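Local coordinates for avirulence protein AvrP123 (PDB 5VJJ) that binds zinc as an effector of the flax-rust fungus, is recognised by the flax resistance protein P and possibly acts in the host nucleus, at residues A[39-44]-A[75-80]; A[45-50]-A[71-76]. One frame throughout, in Å; residues are numbered along the deposited sequence.

Contact 1: A[39-44]-A[75-80]; sequences CPCDYI and GTCQQV. With ZN (zinc ion), chain E.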
loop_
_atom_site.group_PDB
_atom_site.type_symbol
_atom_site.label_atom_id
_atom_site.label_comp_id
_atom_site.label_asym_id
_atom_site.label_seq_id
_atom_site.Cartn_x
_atom_site.Cartn_y
_atom_site.Cartn_z
ATOM N N CYS A 39 -6.196 18.418 -4.820
ATOM C CA CYS A 39 -7.546 18.893 -5.041
ATOM C C CYS A 39 -7.490 20.251 -5.731
ATOM O O CYS A 39 -6.461 20.933 -5.693
ATOM C CB CYS A 39 -8.303 18.997 -3.707
ATOM S SG CYS A 39 -7.895 20.427 -2.697
ATOM N N PRO A 40 -8.575 20.678 -6.385
ATOM C CA PRO A 40 -8.510 21.934 -7.154
ATOM C C PRO A 40 -8.237 23.168 -6.308
ATOM O O PRO A 40 -8.030 24.243 -6.885
ATOM C CB PRO A 40 -9.890 22.013 -7.821
ATOM C CG PRO A 40 -10.773 21.201 -6.953
ATOM C CD PRO A 40 -9.921 20.085 -6.418
ATOM N N CYS A 41 -8.223 23.057 -4.979
ATOM C CA CYS A 41 -7.929 24.178 -4.100
ATOM C C CYS A 41 -6.571 23.972 -3.430
ATOM O O CYS A 41 -5.806 23.066 -3.783
ATOM C CB CYS A 41 -9.044 24.350 -3.064
ATOM S SG CYS A 41 -8.968 23.190 -1.682
ATOM N N ASP A 42 -6.277 24.821 -2.444
ATOM C CA ASP A 42 -4.987 24.839 -1.768
ATOM C C ASP A 42 -4.983 24.026 -0.477
ATOM O O ASP A 42 -4.107 24.230 0.371
ATOM C CB ASP A 42 -4.574 26.283 -1.473
ATOM C CG ASP A 42 -4.151 27.036 -2.720
ATOM O OD1 ASP A 42 -3.356 26.484 -3.509
ATOM O OD2 ASP A 42 -4.612 28.180 -2.911
ATOM N N TYR A 43 -5.930 23.108 -0.310
ATOM C CA TYR A 43 -5.989 22.327 0.918
ATOM C C TYR A 43 -4.721 21.495 1.093
ATOM O O TYR A 43 -4.177 20.943 0.134
ATOM C CB TYR A 43 -7.221 21.417 0.915
ATOM C CG TYR A 43 -7.230 20.409 2.039
ATOM C CD1 TYR A 43 -6.721 19.127 1.853
ATOM C CD2 TYR A 43 -7.738 20.737 3.288
ATOM C CE1 TYR A 43 -6.721 18.201 2.879
ATOM C CE2 TYR A 43 -7.742 19.818 4.322
ATOM C CZ TYR A 43 -7.233 18.553 4.112
ATOM O OH TYR A 43 -7.238 17.639 5.136
ATOM N N ILE A 44 -4.249 21.418 2.333
ATOM C CA ILE A 44 -3.112 20.591 2.710
ATOM C C ILE A 44 -3.591 19.604 3.763
ATOM O O ILE A 44 -4.337 19.976 4.675
ATOM C CB ILE A 44 -1.932 21.428 3.253
ATOM C CG1 ILE A 44 -1.594 22.591 2.312
ATOM C CG2 ILE A 44 -0.702 20.551 3.472
ATOM C CD1 ILE A 44 -1.185 22.176 0.911
ATOM N N GLY A 75 -8.611 14.284 -7.111
ATOM C CA GLY A 75 -10.009 14.446 -7.443
ATOM C C GLY A 75 -10.523 15.788 -6.956
ATOM O O GLY A 75 -9.751 16.700 -6.674
ATOM N N THR A 76 -11.846 15.878 -6.863
ATOM C CA THR A 76 -12.481 17.111 -6.433
ATOM C C THR A 76 -12.243 17.334 -4.943
ATOM O O THR A 76 -11.745 16.464 -4.223
ATOM C CB THR A 76 -13.982 17.080 -6.719
ATOM O OG1 THR A 76 -14.614 16.116 -5.868
ATOM C CG2 THR A 76 -14.252 16.722 -8.172
ATOM N N CYS A 77 -12.611 18.531 -4.483
ATOM C CA CYS A 77 -12.486 18.848 -3.066
ATOM C C CYS A 77 -13.368 17.945 -2.214
ATOM O O CYS A 77 -12.999 17.605 -1.084
ATOM C CB CYS A 77 -12.836 20.317 -2.833
ATOM S SG CYS A 77 -11.608 21.465 -3.497
ATOM N N GLN A 78 -14.526 17.541 -2.737
ATOM C CA GLN A 78 -15.413 16.661 -1.981
ATOM C C GLN A 78 -14.836 15.253 -1.863
ATOM O O GLN A 78 -15.024 14.592 -0.835
ATOM C CB GLN A 78 -16.792 16.623 -2.646
ATOM C CG GLN A 78 -17.812 15.731 -1.944
ATOM C CD GLN A 78 -18.109 16.183 -0.528
ATOM O OE1 GLN A 78 -17.851 17.330 -0.163
ATOM N NE2 GLN A 78 -18.652 15.281 0.278
ATOM N N GLN A 79 -14.130 14.788 -2.894
ATOM C CA GLN A 79 -13.580 13.436 -2.882
ATOM C C GLN A 79 -12.334 13.338 -2.007
ATOM O O GLN A 79 -12.188 12.383 -1.237
ATOM C CB GLN A 79 -13.267 12.998 -4.314
ATOM C CG GLN A 79 -14.489 12.978 -5.224
ATOM C CD GLN A 79 -14.130 13.003 -6.697
ATOM O OE1 GLN A 79 -13.254 13.757 -7.124
ATOM N NE2 GLN A 79 -14.812 12.178 -7.485
ATOM N N VAL A 80 -11.428 14.312 -2.104
ATOM C CA VAL A 80 -10.179 14.244 -1.352
ATOM C C VAL A 80 -10.408 14.554 0.125
ATOM O O VAL A 80 -9.979 13.796 1.001
ATOM C CB VAL A 80 -9.134 15.191 -1.972
ATOM C CG1 VAL A 80 -7.903 15.290 -1.087
ATOM C CG2 VAL A 80 -8.739 14.707 -3.360
HETATM ZN ZN ZN E . -10.016 21.090 -1.922
#

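Contact 2: A[45-50]-A[71-76]; sequences GDCPGP and GVHQGT. With ZN (zinc ion), chain D.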
loop_
_atom_site.group_PDB
_atom_site.type_symbol
_atom_site.label_atom_id
_atom_site.label_comp_id
_atom_site.label_asym_id
_atom_site.label_seq_id
_atom_site.Cartn_x
_atom_site.Cartn_y
_atom_site.Cartn_z
ATOM N N GLY A 45 -3.168 18.353 3.645
ATOM C CA GLY A 45 -3.580 17.348 4.610
ATOM C C GLY A 45 -3.028 15.985 4.255
ATOM O O GLY A 45 -2.590 15.737 3.127
ATOM N N ASP A 46 -3.061 15.101 5.248
ATOM C CA ASP A 46 -2.624 13.725 5.086
ATOM C C ASP A 46 -3.778 12.848 4.617
ATOM O O ASP A 46 -4.937 13.063 4.983
ATOM C CB ASP A 46 -2.080 13.169 6.402
ATOM C CG ASP A 46 -1.083 14.093 7.062
ATOM O OD1 ASP A 46 -0.271 14.715 6.347
ATOM O OD2 ASP A 46 -1.107 14.188 8.305
ATOM N N CYS A 47 -3.446 11.844 3.821
ATOM C CA CYS A 47 -4.429 10.839 3.452
ATOM C C CYS A 47 -4.776 9.998 4.675
ATOM O O CYS A 47 -3.869 9.447 5.310
ATOM C CB CYS A 47 -3.898 9.940 2.344
ATOM S SG CYS A 47 -4.989 8.540 1.996
ATOM N N PRO A 48 -6.058 9.871 5.041
ATOM C CA PRO A 48 -6.419 9.019 6.186
ATOM C C PRO A 48 -6.338 7.527 5.911
ATOM O O PRO A 48 -6.631 6.739 6.818
ATOM C CB PRO A 48 -7.873 9.424 6.486
ATOM C CG PRO A 48 -8.106 10.687 5.725
ATOM C CD PRO A 48 -7.219 10.623 4.541
ATOM N N GLY A 49 -5.967 7.109 4.705
ATOM C CA GLY A 49 -5.956 5.697 4.365
ATOM C C GLY A 49 -7.292 5.248 3.802
ATOM O O GLY A 49 -8.091 6.079 3.367
ATOM N N PRO A 50 -7.558 3.934 3.822
ATOM C CA PRO A 50 -6.716 2.873 4.391
ATOM C C PRO A 50 -5.498 2.519 3.535
ATOM O O PRO A 50 -5.607 2.385 2.310
ATOM C CB PRO A 50 -7.671 1.670 4.476
ATOM C CG PRO A 50 -9.046 2.201 4.170
ATOM C CD PRO A 50 -8.829 3.398 3.312
ATOM N N GLY A 71 -7.312 5.160 -0.167
ATOM C CA GLY A 71 -7.796 6.521 -0.042
ATOM C C GLY A 71 -7.784 7.247 -1.374
ATOM O O GLY A 71 -7.187 6.816 -2.361
ATOM N N VAL A 72 -8.464 8.390 -1.392
ATOM C CA VAL A 72 -8.534 9.231 -2.581
ATOM C C VAL A 72 -7.410 10.254 -2.498
ATOM O O VAL A 72 -7.379 11.081 -1.581
ATOM C CB VAL A 72 -9.903 9.917 -2.707
ATOM C CG1 VAL A 72 -9.942 10.807 -3.942
ATOM C CG2 VAL A 72 -11.016 8.880 -2.768
ATOM N N HIS A 73 -6.481 10.194 -3.453
ATOM C CA HIS A 73 -5.358 11.120 -3.506
ATOM C C HIS A 73 -5.564 12.263 -4.490
ATOM O O HIS A 73 -5.046 13.360 -4.261
ATOM C CB HIS A 73 -4.074 10.369 -3.876
ATOM C CG HIS A 73 -3.697 9.303 -2.893
ATOM N ND1 HIS A 73 -2.691 8.390 -3.131
ATOM C CD2 HIS A 73 -4.191 9.005 -1.668
ATOM C CE1 HIS A 73 -2.581 7.578 -2.095
ATOM N NE2 HIS A 73 -3.480 7.931 -1.193
ATOM N N GLN A 74 -6.305 12.035 -5.574
ATOM C CA GLN A 74 -6.606 13.071 -6.552
ATOM C C GLN A 74 -8.103 13.099 -6.814
ATOM O O GLN A 74 -8.780 12.069 -6.750
ATOM C CB GLN A 74 -5.867 12.846 -7.882
ATOM C CG GLN A 74 -4.362 13.022 -7.812
ATOM C CD GLN A 74 -3.716 13.035 -9.187
ATOM O OE1 GLN A 74 -4.401 13.124 -10.206
ATOM N NE2 GLN A 74 -2.390 12.943 -9.221
ATOM N N GLY A 75 -8.611 14.284 -7.111
ATOM C CA GLY A 75 -10.009 14.446 -7.443
ATOM C C GLY A 75 -10.523 15.788 -6.956
ATOM O O GLY A 75 -9.751 16.700 -6.674
ATOM N N THR A 76 -11.846 15.878 -6.863
ATOM C CA THR A 76 -12.481 17.111 -6.433
ATOM C C THR A 76 -12.243 17.334 -4.943
ATOM O O THR A 76 -11.745 16.464 -4.223
ATOM C CB THR A 76 -13.982 17.080 -6.719
ATOM O OG1 THR A 76 -14.614 16.116 -5.868
ATOM C CG2 THR A 76 -14.252 16.722 -8.172
HETATM ZN ZN ZN D . -3.511 7.246 0.725
#

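Contact 1: A[39-44]-A[75-80]
A zinc site of three cysteines and one histidine ties the loop 39-44 to the short helix 77-80. Cys39 and Cys41, flanking Pro40, supply two thiolates from the loop, and Cys77 adds a third from the first turn of the helix, its SG 2.3 Å from the zinc. His81 NE2, just past the helix, completes the four ligands. Both loop cysteines hold SG in the crowded position between backbone N and carbonyl carbon (chi1 77° and 79°), and in this position both sulfurs of the Cys-Pro-Cys sequence reach the same zinc. Cys77 SG instead lies anti to its carbonyl carbon and beside its own N. Backbone amides support the loop thiolates through weak N-H...S bonds: Cys41 N to Cys39 SG at 3.5 Å, and Tyr43 N to Cys41 SG at 3.3 Å. Both would help to spread the sulfur charge.

Pro40 wedges its ring against the start of the helix, with CG 3.6 Å from Cys77 SG and CD resting on the carbonyl O of Gly75. That same oxygen takes a CA-H...O contact from Cys39. Deeper in, Val80 lies over Cys39 CB. The helix start is set by a capping box: Gln79 OE1 accepts from Thr76 N at 2.6 Å, nearly straight and in the carbonyl plane, while Gln79 N returns a bond to Thr76 OG1. Tyr43, its ring stacked on His81, borders the site. Paired cysteines from a loop, with a Cys at the start of a short helix and a His just after it, are consistent with a structural zinc-finger site.

Contact 2: A[45-50]-A[71-76]
Cys47 carries SG anti to its backbone N (chi1 172°), while His73 has CG anti to the carbonyl carbon (chi1 -61°), and with chi2 close to fully extended the imidazole swings NE2 round to the same zinc. The result is half of a zinc-finger site of three cysteines and one histidine, joining the loop 45-50 to the segment 71-76, which runs on from strand 64-69; Cys33 and Cys69 complete the four ligands. Cys47 SG binds the metal at 2.3 Å and His73 NE2 at 2.0 Å. The CB of Cys47 is directed at the opposing segment, whereas that of His73 is not, so it is the far end of the ring that closes the distance.

Sulfur and imidazole meet edge-on. Cys47 SG lies near the ring plane, 3.6 Å from His73 NE2, so the two ligands sit side by side on the metal and this sulfur lies at the ring edge, not over its face. The thiolate also accepts a bond from Gly49 N, 3.2 Å long with an angle of 157° at the hydrogen. This amide lies two residues past the cysteine, across the turn at Pro48, and probably eases the negative charge on the sulfur.

Beside the metal, the backbones come close at glycine. Gly71, with no side chain, lets its CA lie against Cys47 SG and the carbonyl O of Gly49. The peptide bond from Gly49 to Pro50 is cis, and a backbone hydrogen bond joins Pro50 to Ser70, just past strand 64-69. Closest of the backbone approaches is Gly49 O to Gly71 CA, at 3.5 Å.

Overall arrangement
Contacts 1 and 2 lie on the same side of the chain's centre, their own centres 9 Å apart, with contact 1 farther out. Along the chain, 39-44 runs straight into 45-50 within the loop between strands 29-30 and 51-58; after strands 51-58 and 64-69 the chain returns through 71-76 and then 75-80, the two segments sharing Gly75 and Thr76. Two zinc sites are strung along the 39-50 loop and the 71-80 segment with its short helix, beyond the three-stranded sheet. Val80 of the helix joins them, its CG2 packing on Val72 CG1 and the His73-Gln74 backbone. These four-ligand sites, joining 39-50 to 71-80 around one short helix, probably hold much of this end together.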